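Local coordinates for protein serine-pyruvate aminotransferase (AgxT) (Sulfolobus solfataricus, PDB 3ZRP) that probably transfers amino groups from serine or alanine to keto acids such as pyruvate or glyoxylate, using pyridoxal 5'-phosphate as cofactor, at residues G43-M48 against G232-K237. Numbering follows the deposited sequence.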
# COMPACT_ATOMS: atom_id res chain seq x y z
N GLY A 43 -14.16 -13.95 -1.00
CA GLY A 43 -15.04 -12.86 -1.35
C GLY A 43 -14.76 -12.30 -2.73
O GLY A 43 -15.70 -11.94 -3.44
N LEU A 44 -13.47 -12.22 -3.09
CA LEU A 44 -13.07 -11.84 -4.44
C LEU A 44 -13.63 -12.80 -5.48
O LEU A 44 -14.16 -12.36 -6.49
CB LEU A 44 -11.54 -11.71 -4.56
CG LEU A 44 -10.96 -10.92 -5.75
CD1 LEU A 44 -11.58 -9.53 -5.94
CD2 LEU A 44 -9.45 -10.78 -5.60
N ARG A 45 -13.51 -14.11 -5.24
CA ARG A 45 -14.08 -15.10 -6.16
C ARG A 45 -15.59 -14.90 -6.31
O ARG A 45 -16.13 -14.98 -7.42
CB ARG A 45 -13.80 -16.53 -5.69
CG ARG A 45 -12.36 -16.98 -5.85
CD ARG A 45 -12.30 -18.51 -5.94
NE ARG A 45 -10.95 -19.04 -5.72
CZ ARG A 45 -10.39 -19.19 -4.53
NH1 ARG A 45 -11.05 -18.86 -3.44
NH2 ARG A 45 -9.16 -19.66 -4.42
N TYR A 46 -16.25 -14.65 -5.18
CA TYR A 46 -17.69 -14.44 -5.14
C TYR A 46 -18.15 -13.23 -5.97
O TYR A 46 -19.04 -13.36 -6.82
CB TYR A 46 -18.16 -14.38 -3.67
CG TYR A 46 -19.63 -14.06 -3.51
CD1 TYR A 46 -20.62 -15.02 -3.80
CD2 TYR A 46 -20.04 -12.80 -3.09
CE1 TYR A 46 -21.97 -14.70 -3.68
CE2 TYR A 46 -21.38 -12.48 -2.97
CZ TYR A 46 -22.34 -13.44 -3.27
OH TYR A 46 -23.67 -13.12 -3.13
N VAL A 47 -17.54 -12.06 -5.77
CA VAL A 47 -17.97 -10.86 -6.49
C VAL A 47 -17.53 -10.84 -7.97
O VAL A 47 -18.14 -10.16 -8.81
CB VAL A 47 -17.55 -9.53 -5.78
CG1 VAL A 47 -18.09 -9.48 -4.35
CG2 VAL A 47 -16.03 -9.35 -5.80
N MET A 48 -16.48 -11.58 -8.29
CA MET A 48 -16.06 -11.69 -9.68
C MET A 48 -16.65 -12.90 -10.40
O MET A 48 -16.46 -13.07 -11.61
CB MET A 48 -14.55 -11.68 -9.78
CG MET A 48 -14.02 -10.26 -9.78
SD MET A 48 -12.27 -10.26 -9.57
CE MET A 48 -11.92 -8.51 -9.46
N GLY A 232 -0.96 -19.71 1.22
CA GLY A 232 -0.83 -19.92 2.66
C GLY A 232 -2.12 -19.62 3.40
O GLY A 232 -2.66 -20.49 4.08
N ALA A 233 -2.62 -18.38 3.26
CA ALA A 233 -3.84 -17.93 3.96
C ALA A 233 -5.01 -18.91 3.82
O ALA A 233 -5.72 -19.18 4.79
CB ALA A 233 -4.26 -16.55 3.47
N GLU A 234 -5.20 -19.42 2.61
CA GLU A 234 -6.33 -20.31 2.35
C GLU A 234 -6.13 -21.69 2.96
O GLU A 234 -7.08 -22.47 3.02
CB GLU A 234 -6.67 -20.39 0.86
CG GLU A 234 -7.51 -19.21 0.39
CD GLU A 234 -8.17 -19.42 -0.96
OE1 GLU A 234 -7.48 -19.48 -1.99
OE2 GLU A 234 -9.41 -19.50 -0.98
N GLU A 235 -4.91 -21.99 3.40
CA GLU A 235 -4.61 -23.24 4.10
C GLU A 235 -4.48 -22.97 5.60
O GLU A 235 -4.04 -23.83 6.37
CB GLU A 235 -3.33 -23.88 3.54
CG GLU A 235 -3.44 -24.30 2.07
CD GLU A 235 -2.14 -24.80 1.47
OE1 GLU A 235 -1.64 -25.86 1.92
OE2 GLU A 235 -1.62 -24.15 0.53
N GLY A 236 -4.87 -21.76 6.01
CA GLY A 236 -4.80 -21.34 7.40
C GLY A 236 -3.39 -21.11 7.93
O GLY A 236 -3.17 -21.19 9.14
N LYS A 237 -2.44 -20.82 7.02
CA LYS A 237 -1.03 -20.67 7.37
C LYS A 237 -0.53 -19.23 7.17
O LYS A 237 -0.88 -18.56 6.19
CB LYS A 237 -0.18 -21.62 6.53
CG LYS A 237 -0.41 -23.11 6.81
CD LYS A 237 0.13 -23.97 5.66
CE LYS A 237 0.23 -25.45 6.02
NZ LYS A 237 -1.09 -26.09 6.23
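Arg-45, on the last turns of helix 31-48, and Glu-234, at the C-terminal end of helix 223-234, meet although their backbones stay well apart: the CA atoms of Arg-45 and Glu-234 lie 12.6 Å from each other. The two long side chains bridge the distance, coming from opposite directions. Arg-45 has CG anti to the carbonyl carbon (chi1 -72°) and runs extended from CG to NE, which brings the guanidinium end-on to the carboxylate. Two nitrogens then grip two oxygens in a bidentate salt bridge: NH1 of Arg-45 gives a hydrogen bond to OE2 of Glu-234 at 3.0 Å, and NH2 of Arg-45 gives one to OE1 of Glu-234, also 3.0 Å. Both are fairly straight, the N-H...O angle reaching 165° at OE2, and both oxygens are approached from the syn side. The flat groups lie nearly coplanar, with 25° between their planes. The third nitrogen, NE of Arg-45, is hydrogen-bonded to Tyr-54 O, just ahead of strand 55-60, and so helps fix the rotation of the guanidinium. Lys-42, one turn earlier on the arginine's helix, adds a long, weak ion pair to OE2. A methionine in place of Arg-45 would probably leave the Glu-234 carboxylate without its main mate and free to turn, and Tyr-54 O without this donor. Just past Glu-234 the helix closes in a Schellman motif: Gly-236 takes the positive phi, its N bonds to Ala-233 O, and Lys-237 N returns to Gly-232 O at 3.0 Å. From Lys-237 the chain runs on to the cofactor-binding Tyr-240 and Thr-243, but the contact itself takes no part in that site; it is a surface salt bridge of the class-V aminotransferase fold, tying together two helices far apart in sequence.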